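Local coordinates for beta-glucuronidase (uncultured Clostridium sp., PDB 6U7J), which hydrolyses beta-D-glucuronides as a family 2 glycosyl hydrolase, and probably helps reactivate glucuronide-conjugated estrogens in the gut, at residues F30-Y35 with R71-W76; D91-L96 with Y191-E196; C151-H156 with P364-N369. All coordinates share one frame; numbering follows the deposited sequence.

Contact 1: F30-Y35 with R71-W76; sequences FKRDNY and RDHVGW
Where the strand ending at Arg32 passes into a loop, one backbone hydrogen bond between the two segments joins the residue just past that strand to the first residue of strand 76-85: Asp33 N donates to Trp76 O at 3.1 Å, almost straight (165°) and in the carbonyl plane. That carbonyl shows how one acceptor can serve two donors arriving from different sides. His73, with CG anti to its backbone N (chi1 178°), swings its ring back over its own turn, and His73 NE2 donates to Trp76 O at 2.9 Å from well above the carbonyl plane, so the imidazole is tied to the oxygen that accepts from Asp33 N. Arg32 then lies across the ring. Its CB sits over one face in a CH-pi contact, 4.3 Å from the ring centroid, and its extended chain carries CD to 3.5 Å from His73 ND1. The guanidinium stands oblique to the imidazole, their planes 50° apart. Asp33 and Trp76 run side by side in the same direction, with Asp33 OD2 3.4 Å from Trp76 CB. A water ties the pair together: it donates to Asp33 OD2 at 2.6 Å and accepts from Trp76 N at 2.9 Å. The carboxylate has partners at both oxygens, OD1 being held by Gly39 N of helix 38-41. Within the sugar-binding domain, the indole of Trp76 meets Phe40 of that helix edge-to-face, Arg32 packs on Leu70 of helix 68-71 and Val77 of strand 76-85, and Lys31 pairs through its backbone with Trp78 of that neighbouring strand.

Contact 2: D91-L96 with Y191-E196; sequences DQRLVL and YCTPKE
Three first torsions set up the face of the sheet that carries Arg93, Val95, Tyr191 and Thr193: Arg93 places CG anti to its backbone N (chi1 -173°) and runs extended to NE, whereas Tyr191 CG and Thr193 OG1 both take the crowded position between backbone N and carbonyl carbon. The result is two cross-strand pairs whose side chains lie side by side, pointing the same way. In the first, Arg93 NH1 donates to Thr193 OG1 at 3.0 Å, with the oxygen in the guanidinium plane; Thr193 OG1 in turn donates to Pro194 O, so the hydroxyl passes the bond on to the next residue of its own segment. In the second, the phenol ring of Tyr191 folds over Val95, whose CB rests against one face in a CH-pi contact 3.8 Å from the centroid, while Val95 CG1 touches Tyr191 CE2 at 3.5 Å. Val95 CG2 reaches the other way, over the centre of the Arg93 guanidinium, so a single valine is wedged between aromatic ring and cation. A water closes the row, accepting from Arg93 NH1 at 2.6 Å and donating to Tyr191 OH, which also bonds Glu125. On the other face, Leu94 CD2 meets Cys192 CB at 4.2 Å, and Leu88 of a neighbouring subunit packs on Cys192. The backbones are pinned by reciprocal bonds at Arg93-Thr193 and Val95-Tyr191, flanking the non-hydrogen-bonded pair Leu94-Cys192, where Cys192 CA makes a CA-H...O contact with Arg93 O. Strands 93-98 and 188-193 are thereby joined in antiparallel register, consistent with the jelly-roll beta-sandwich of the family 2 sugar-binding domain.

Contact 3: C151-H156 with P364-N369; sequences CLPVGH and PAVGMN
An interdomain seam illustrates how two irregular loops can be matched by shape: 151-156 belongs to the sugar-binding domain, and 364-369 follows strand 358-362 of the TIM barrel. The bulges of one loop settle between those of the other. Pro153, preceded by a cis peptide bond, is the central bump. Its ring lies between Pro364 and Val366: Pro153 CD meets Pro364 CB at 3.8 Å, the two rings crossing obliquely, while Pro153 CB runs alongside Val366 CG1 at 3.6 Å. Val366 puts CG1 in the crowded position between its backbone N and carbonyl carbon, and it is this branch that does the touching. Leu152 and Val154 flank the proline and share the long side chain of Met368, which is extended beyond CG. Leu152 CD2 reaches the methyl end, 3.7 Å from Met368 CE, and also touches Ala365; Val154 CG2 presses nearer the root, 3.8 Å from Met368 CG, the two side chains crossing at about a right angle. Inverse gamma turns centred on Ala365 and Met368 bend the barrel loop and probably help shape the hollow that takes Leu152 and Val154. Gly367 lies between them and, at positive phi (96°), lets the backbone come close to Val154 O. Every touching residue is buried. Helix 386-403 backs the barrel loop, with Val395 on Pro364 and Thr388 on Met368, and its Tyr391 also touches Leu152. Polar ties are few: a water donates to both Val154 O and Gly367 O. The direct link is Val154 N to Val366 O, 3.2 Å long and nearly straight at 170°, the N-H approaching almost along the C=O axis.

How the contacts relate
Contacts 1 and 2 lie in the sugar-binding domain, contact 3 at its border with the TIM barrel. The first two reach one large antiparallel sheet, in which strands 20-32 and 188-193 are neighbours, yet their centres stand about 35 Å apart. Contact 3 lies about 21 Å from contact 1, centre to centre, with nearest atoms about 8 Å apart, and about 36 Å from contact 2, again between centres. Along the chain, contact 1 closes first; contacts 2 and 3 then cross, since segment 151-156 leaves for the barrel before 191-196 returns to 91-96. One of the domain's contacts with the barrel is thus made by a loop that leaves before its sheet is complete.

Contact 1: F30-Y35 with R71-W76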
loop_
_atom_site.group_PDB
_atom_site.type_symbol
_atom_site.label_atom_id
_atom_site.label_comp_id
_atom_site.label_asym_id
_atom_site.label_seq_id
_atom_site.Cartn_x
_atom_site.Cartn_y
_atom_site.Cartn_z
ATOM N N PHE B 30 21.011 -13.269 26.326
ATOM C CA PHE B 30 19.724 -13.929 26.173
ATOM C C PHE B 30 19.902 -15.272 25.488
ATOM O O PHE B 30 20.697 -15.409 24.556
ATOM C CB PHE B 30 18.784 -13.022 25.365
ATOM C CG PHE B 30 17.444 -13.619 25.025
ATOM C CD1 PHE B 30 17.306 -14.536 23.982
ATOM C CD2 PHE B 30 16.296 -13.171 25.687
ATOM C CE1 PHE B 30 16.054 -15.047 23.651
ATOM C CE2 PHE B 30 15.046 -13.665 25.352
ATOM C CZ PHE B 30 14.919 -14.604 24.330
ATOM N N LYS B 31 19.109 -16.241 25.927
ATOM C CA LYS B 31 19.076 -17.563 25.335
ATOM C C LYS B 31 17.707 -18.160 25.617
ATOM O O LYS B 31 17.155 -17.962 26.704
ATOM C CB LYS B 31 20.182 -18.457 25.920
ATOM C CG LYS B 31 20.262 -19.829 25.290
ATOM C CD LYS B 31 21.629 -20.484 25.530
ATOM C CE LYS B 31 21.811 -20.880 26.966
ATOM N NZ LYS B 31 23.062 -21.689 27.128
ATOM N N ARG B 32 17.167 -18.897 24.656
ATOM C CA ARG B 32 15.921 -19.607 24.887
ATOM C C ARG B 32 16.183 -21.068 25.224
ATOM O O ARG B 32 17.230 -21.627 24.896
ATOM C CB ARG B 32 15.011 -19.497 23.661
ATOM C CG ARG B 32 15.370 -20.390 22.540
ATOM C CD ARG B 32 14.210 -20.504 21.550
ATOM N NE ARG B 32 14.728 -20.847 20.234
ATOM C CZ ARG B 32 14.741 -22.073 19.722
ATOM N NH1 ARG B 32 14.236 -23.082 20.413
ATOM N NH2 ARG B 32 15.247 -22.281 18.506
ATOM N N ASP B 33 15.213 -21.682 25.898
ATOM C CA ASP B 33 15.220 -23.133 26.074
ATOM C C ASP B 33 15.086 -23.838 24.729
ATOM O O ASP B 33 14.273 -23.442 23.883
ATOM C CB ASP B 33 14.060 -23.568 26.972
ATOM C CG ASP B 33 14.364 -23.432 28.464
ATOM O OD1 ASP B 33 15.541 -23.197 28.831
ATOM O OD2 ASP B 33 13.410 -23.567 29.267
ATOM N N ASN B 34 15.864 -24.913 24.537
ATOM C CA ASN B 34 15.693 -25.778 23.371
ATOM C C ASN B 34 14.732 -26.932 23.628
ATOM O O ASN B 34 14.300 -27.576 22.678
ATOM C CB ASN B 34 17.045 -26.336 22.889
ATOM C CG ASN B 34 18.037 -25.235 22.520
ATOM O OD1 ASN B 34 19.062 -25.062 23.176
ATOM N ND2 ASN B 34 17.726 -24.476 21.474
ATOM N N TYR B 35 14.388 -27.213 24.878
ATOM C CA TYR B 35 13.271 -28.097 25.183
ATOM C C TYR B 35 12.636 -27.567 26.457
ATOM O O TYR B 35 13.201 -26.704 27.132
ATOM C CB TYR B 35 13.709 -29.569 25.307
ATOM C CG TYR B 35 14.737 -29.824 26.395
ATOM C CD1 TYR B 35 14.349 -30.001 27.719
ATOM C CD2 TYR B 35 16.092 -29.888 26.097
ATOM C CE1 TYR B 35 15.282 -30.239 28.715
ATOM C CE2 TYR B 35 17.038 -30.121 27.095
ATOM C CZ TYR B 35 16.624 -30.300 28.396
ATOM O OH TYR B 35 17.557 -30.519 29.393
ATOM N N ARG B 71 10.362 -16.220 17.656
ATOM C CA ARG B 71 9.081 -15.510 17.633
ATOM C C ARG B 71 7.948 -16.373 18.187
ATOM O O ARG B 71 7.136 -15.896 18.990
ATOM C CB ARG B 71 8.754 -15.047 16.207
ATOM C CG ARG B 71 7.456 -14.196 16.090
ATOM C CD ARG B 71 6.938 -14.126 14.614
ATOM N NE ARG B 71 6.471 -15.430 14.137
ATOM C CZ ARG B 71 6.371 -15.812 12.856
ATOM N NH1 ARG B 71 6.699 -14.992 11.860
ATOM N NH2 ARG B 71 5.934 -17.038 12.573
ATOM N N ASP B 72 7.902 -17.650 17.811
ATOM C CA ASP B 72 6.816 -18.554 18.171
ATOM C C ASP B 72 7.128 -19.422 19.397
ATOM O O ASP B 72 6.419 -20.402 19.642
ATOM C CB ASP B 72 6.486 -19.461 16.987
ATOM C CG ASP B 72 6.056 -18.677 15.741
ATOM O OD1 ASP B 72 5.656 -17.490 15.854
ATOM O OD2 ASP B 72 6.111 -19.271 14.645
ATOM N N HIS B 73 8.163 -19.085 20.161
ATOM C CA HIS B 73 8.623 -19.919 21.274
ATOM C C HIS B 73 7.530 -20.139 22.326
ATOM O O HIS B 73 6.828 -19.206 22.729
ATOM C CB HIS B 73 9.852 -19.262 21.907
ATOM C CG HIS B 73 10.405 -19.990 23.096
ATOM N ND1 HIS B 73 11.088 -21.182 22.992
ATOM C CD2 HIS B 73 10.406 -19.671 24.414
ATOM C CE1 HIS B 73 11.475 -21.574 24.196
ATOM N NE2 HIS B 73 11.072 -20.674 25.078
ATOM N N VAL B 74 7.379 -21.388 22.761
ATOM C CA VAL B 74 6.510 -21.738 23.878
ATOM C C VAL B 74 7.384 -22.222 25.030
ATOM O O VAL B 74 8.142 -23.187 24.881
ATOM C CB VAL B 74 5.473 -22.796 23.483
ATOM C CG1 VAL B 74 4.735 -23.295 24.729
ATOM C CG2 VAL B 74 4.474 -22.206 22.474
ATOM N N GLY B 75 7.286 -21.554 26.176
ATOM C CA GLY B 75 8.071 -21.950 27.338
ATOM C C GLY B 75 8.900 -20.842 27.968
ATOM O O GLY B 75 8.419 -19.712 28.144
ATOM N N TRP B 76 10.162 -21.143 28.273
ATOM C CA TRP B 76 11.013 -20.264 29.063
ATOM C C TRP B 76 12.200 -19.766 28.249
ATOM O O TRP B 76 12.735 -20.477 27.394
ATOM C CB TRP B 76 11.538 -20.975 30.322
ATOM C CG TRP B 76 10.448 -21.281 31.307
ATOM C CD1 TRP B 76 9.608 -22.359 31.298
ATOM C CD2 TRP B 76 10.064 -20.481 32.430
ATOM N NE1 TRP B 76 8.722 -22.273 32.350
ATOM C CE2 TRP B 76 8.987 -21.131 33.059
ATOM C CE3 TRP B 76 10.527 -19.274 32.959
ATOM C CZ2 TRP B 76 8.368 -20.621 34.206
ATOM C CZ3 TRP B 76 9.905 -18.758 34.090
ATOM C CH2 TRP B 76 8.837 -19.436 34.701
HETATM O O HOH W 1 10.958 -23.885 28.315
#

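Contact 2: D91-L96 with Y191-E196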
loop_
_atom_site.group_PDB
_atom_site.type_symbol
_atom_site.label_atom_id
_atom_site.label_comp_id
_atom_site.label_asym_id
_atom_site.label_seq_id
_atom_site.Cartn_x
_atom_site.Cartn_y
_atom_site.Cartn_z
ATOM N N ASP B 91 25.750 1.134 53.498
ATOM C CA ASP B 91 24.826 0.822 54.581
ATOM C C ASP B 91 23.371 1.104 54.221
ATOM O O ASP B 91 22.547 1.324 55.117
ATOM C CB ASP B 91 25.216 1.604 55.837
ATOM C CG ASP B 91 26.499 1.101 56.451
ATOM O OD1 ASP B 91 26.567 -0.108 56.759
ATOM O OD2 ASP B 91 27.442 1.903 56.606
ATOM N N GLN B 92 23.028 1.102 52.936
ATOM C CA GLN B 92 21.657 1.411 52.564
ATOM C C GLN B 92 20.840 0.133 52.383
ATOM O O GLN B 92 21.374 -0.964 52.218
ATOM C CB GLN B 92 21.627 2.261 51.294
ATOM C CG GLN B 92 22.501 3.507 51.352
ATOM C CD GLN B 92 22.274 4.325 52.615
ATOM O OE1 GLN B 92 23.182 4.490 53.436
ATOM N NE2 GLN B 92 21.063 4.841 52.778
ATOM N N ARG B 93 19.525 0.285 52.462
ATOM C CA ARG B 93 18.631 -0.760 51.987
ATOM C C ARG B 93 18.722 -0.837 50.464
ATOM O O ARG B 93 18.696 0.193 49.784
ATOM C CB ARG B 93 17.198 -0.465 52.432
ATOM C CG ARG B 93 16.210 -1.577 52.126
ATOM C CD ARG B 93 14.869 -1.293 52.786
ATOM N NE ARG B 93 13.749 -1.890 52.062
ATOM C CZ ARG B 93 12.933 -1.217 51.251
ATOM N NH1 ARG B 93 13.113 0.082 51.047
ATOM N NH2 ARG B 93 11.930 -1.844 50.642
ATOM N N LEU B 94 18.878 -2.050 49.932
ATOM C CA LEU B 94 19.029 -2.283 48.498
ATOM C C LEU B 94 17.845 -3.095 47.998
ATOM O O LEU B 94 17.565 -4.174 48.533
ATOM C CB LEU B 94 20.333 -3.023 48.182
ATOM C CG LEU B 94 21.642 -2.437 48.716
ATOM C CD1 LEU B 94 22.820 -3.211 48.137
ATOM C CD2 LEU B 94 21.795 -0.957 48.437
ATOM N N VAL B 95 17.164 -2.587 46.968
ATOM C CA VAL B 95 15.944 -3.199 46.446
ATOM C C VAL B 95 16.055 -3.347 44.928
ATOM O O VAL B 95 16.382 -2.385 44.222
ATOM C CB VAL B 95 14.692 -2.377 46.816
ATOM C CG1 VAL B 95 13.427 -3.070 46.303
ATOM C CG2 VAL B 95 14.617 -2.165 48.333
ATOM N N LEU B 96 15.748 -4.543 44.430
ATOM C CA LEU B 96 15.718 -4.827 42.999
ATOM C C LEU B 96 14.271 -4.810 42.527
ATOM O O LEU B 96 13.474 -5.663 42.930
ATOM C CB LEU B 96 16.346 -6.182 42.718
ATOM C CG LEU B 96 16.665 -6.474 41.267
ATOM C CD1 LEU B 96 17.718 -5.465 40.780
ATOM C CD2 LEU B 96 17.168 -7.919 41.148
ATOM N N TYR B 191 17.475 0.204 43.462
ATOM C CA TYR B 191 17.338 1.472 44.156
ATOM C C TYR B 191 17.657 1.315 45.644
ATOM O O TYR B 191 17.546 0.227 46.205
ATOM C CB TYR B 191 15.941 2.068 43.951
ATOM C CG TYR B 191 14.766 1.413 44.658
ATOM C CD1 TYR B 191 14.404 1.794 45.961
ATOM C CD2 TYR B 191 13.950 0.509 43.997
ATOM C CE1 TYR B 191 13.295 1.247 46.597
ATOM C CE2 TYR B 191 12.832 -0.047 44.620
ATOM C CZ TYR B 191 12.507 0.332 45.926
ATOM O OH TYR B 191 11.405 -0.210 46.562
ATOM N N CYS B 192 18.055 2.422 46.282
ATOM C CA CYS B 192 18.427 2.404 47.684
ATOM C C CYS B 192 17.526 3.325 48.508
ATOM O O CYS B 192 16.920 4.271 47.987
ATOM C CB CYS B 192 19.937 2.753 47.887
ATOM S SG CYS B 192 20.470 4.432 47.525
ATOM N N THR B 193 17.371 2.983 49.788
ATOM C CA THR B 193 16.710 3.796 50.803
ATOM C C THR B 193 17.466 3.655 52.120
ATOM O O THR B 193 18.265 2.723 52.294
ATOM C CB THR B 193 15.240 3.407 51.054
ATOM O OG1 THR B 193 15.174 2.193 51.815
ATOM C CG2 THR B 193 14.412 3.270 49.756
ATOM N N PRO B 194 17.226 4.564 53.070
ATOM C CA PRO B 194 17.665 4.317 54.450
ATOM C C PRO B 194 17.010 3.059 55.005
ATOM O O PRO B 194 15.953 2.620 54.535
ATOM C CB PRO B 194 17.199 5.569 55.206
ATOM C CG PRO B 194 17.093 6.638 54.148
ATOM C CD PRO B 194 16.650 5.916 52.908
ATOM N N LYS B 195 17.653 2.470 56.026
ATOM C CA LYS B 195 17.126 1.234 56.600
ATOM C C LYS B 195 15.836 1.454 57.384
ATOM O O LYS B 195 15.056 0.509 57.555
ATOM C CB LYS B 195 18.177 0.567 57.484
ATOM C CG LYS B 195 19.459 0.248 56.749
ATOM C CD LYS B 195 19.960 -1.152 57.050
ATOM C CE LYS B 195 21.080 -1.546 56.074
ATOM N NZ LYS B 195 21.961 -2.638 56.598
ATOM N N GLU B 196 15.579 2.668 57.850
ATOM C CA GLU B 196 14.279 3.015 58.412
ATOM C C GLU B 196 13.602 3.940 57.414
ATOM O O GLU B 196 14.128 5.019 57.121
ATOM C CB GLU B 196 14.412 3.679 59.787
ATOM C CG GLU B 196 15.323 2.922 60.759
ATOM C CD GLU B 196 15.164 3.395 62.214
ATOM O OE1 GLU B 196 15.231 2.542 63.134
ATOM O OE2 GLU B 196 14.979 4.619 62.433
HETATM O O HOH W 2 11.140 0.470 49.334
#

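Contact 3: C151-H156 with P364-N369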
loop_
_atom_site.group_PDB
_atom_site.type_symbol
_atom_site.label_atom_id
_atom_site.label_comp_id
_atom_site.label_asym_id
_atom_site.label_seq_id
_atom_site.Cartn_x
_atom_site.Cartn_y
_atom_site.Cartn_z
ATOM N N CYS B 151 -3.993 -18.546 35.220
ATOM C CA CYS B 151 -3.241 -17.342 34.909
ATOM C C CYS B 151 -4.213 -16.274 34.432
ATOM O O CYS B 151 -5.361 -16.557 34.088
ATOM C CB CYS B 151 -2.192 -17.620 33.829
ATOM S SG CYS B 151 -0.992 -18.903 34.287
ATOM N N LEU B 152 -3.722 -15.042 34.386
ATOM C CA LEU B 152 -4.451 -13.919 33.805
ATOM C C LEU B 152 -3.491 -13.174 32.885
ATOM O O LEU B 152 -2.496 -12.597 33.368
ATOM C CB LEU B 152 -5.007 -12.991 34.885
ATOM C CG LEU B 152 -5.976 -13.578 35.911
ATOM C CD1 LEU B 152 -6.414 -12.467 36.827
ATOM C CD2 LEU B 152 -7.202 -14.214 35.253
ATOM N N PRO B 153 -3.733 -13.135 31.569
ATOM C CA PRO B 153 -4.849 -13.725 30.831
ATOM C C PRO B 153 -4.913 -15.242 30.913
ATOM O O PRO B 153 -3.932 -15.906 31.206
ATOM C CB PRO B 153 -4.581 -13.287 29.378
ATOM C CG PRO B 153 -3.718 -12.079 29.492
ATOM C CD PRO B 153 -2.845 -12.350 30.693
ATOM N N VAL B 154 -6.081 -15.769 30.626
ATOM C CA VAL B 154 -6.344 -17.198 30.719
ATOM C C VAL B 154 -5.865 -17.877 29.439
ATOM O O VAL B 154 -6.039 -17.346 28.335
ATOM C CB VAL B 154 -7.852 -17.407 30.970
ATOM C CG1 VAL B 154 -8.319 -18.763 30.527
ATOM C CG2 VAL B 154 -8.183 -17.164 32.456
ATOM N N GLY B 155 -5.247 -19.051 29.574
ATOM C CA GLY B 155 -4.928 -19.873 28.410
ATOM C C GLY B 155 -4.857 -21.344 28.770
ATOM O O GLY B 155 -5.238 -21.712 29.879
ATOM N N HIS B 156 -4.414 -22.207 27.856
ATOM C CA HIS B 156 -4.085 -23.576 28.239
ATOM C C HIS B 156 -3.181 -24.188 27.181
ATOM O O HIS B 156 -3.119 -23.713 26.043
ATOM C CB HIS B 156 -5.346 -24.433 28.454
ATOM C CG HIS B 156 -6.140 -24.675 27.210
ATOM N ND1 HIS B 156 -7.074 -23.778 26.734
ATOM C CD2 HIS B 156 -6.156 -25.724 26.353
ATOM C CE1 HIS B 156 -7.618 -24.256 25.627
ATOM N NE2 HIS B 156 -7.079 -25.437 25.376
ATOM N N PRO B 364 -5.879 -8.162 33.849
ATOM C CA PRO B 364 -5.861 -9.031 32.664
ATOM C C PRO B 364 -6.761 -10.255 32.773
ATOM O O PRO B 364 -6.375 -11.353 32.360
ATOM C CB PRO B 364 -4.387 -9.440 32.541
ATOM C CG PRO B 364 -3.658 -8.791 33.733
ATOM C CD PRO B 364 -4.713 -8.397 34.716
ATOM N N ALA B 365 -7.965 -10.074 33.307
ATOM C CA ALA B 365 -8.978 -11.129 33.336
ATOM C C ALA B 365 -9.709 -11.193 31.989
ATOM O O ALA B 365 -10.904 -10.924 31.861
ATOM C CB ALA B 365 -9.941 -10.888 34.490
ATOM N N VAL B 366 -8.939 -11.547 30.969
ATOM C CA VAL B 366 -9.385 -11.583 29.586
ATOM C C VAL B 366 -9.140 -12.988 29.070
ATOM O O VAL B 366 -8.188 -13.661 29.484
ATOM C CB VAL B 366 -8.645 -10.529 28.726
ATOM C CG1 VAL B 366 -7.153 -10.840 28.663
ATOM C CG2 VAL B 366 -9.259 -10.419 27.320
ATOM N N GLY B 367 -10.015 -13.446 28.178
ATOM C CA GLY B 367 -9.880 -14.789 27.658
ATOM C C GLY B 367 -10.706 -15.846 28.353
ATOM O O GLY B 367 -10.549 -17.030 28.035
ATOM N N MET B 368 -11.590 -15.465 29.279
ATOM C CA MET B 368 -12.479 -16.420 29.942
ATOM C C MET B 368 -13.715 -16.671 29.071
ATOM O O MET B 368 -14.862 -16.465 29.467
ATOM C CB MET B 368 -12.865 -15.920 31.328
ATOM C CG MET B 368 -11.701 -15.617 32.246
ATOM S SD MET B 368 -12.211 -14.674 33.702
ATOM C CE MET B 368 -10.765 -14.907 34.742
ATOM N N ASN B 369 -13.452 -17.109 27.847
ATOM C CA ASN B 369 -14.487 -17.268 26.835
ATOM C C ASN B 369 -13.973 -18.273 25.809
ATOM O O ASN B 369 -12.865 -18.803 25.935
ATOM C CB ASN B 369 -14.850 -15.913 26.219
ATOM C CG ASN B 369 -16.321 -15.815 25.822
ATOM O OD1 ASN B 369 -16.925 -16.794 25.395
ATOM N ND2 ASN B 369 -16.899 -14.623 25.965
HETATM O O HOH W 3 -8.014 -17.791 26.724
#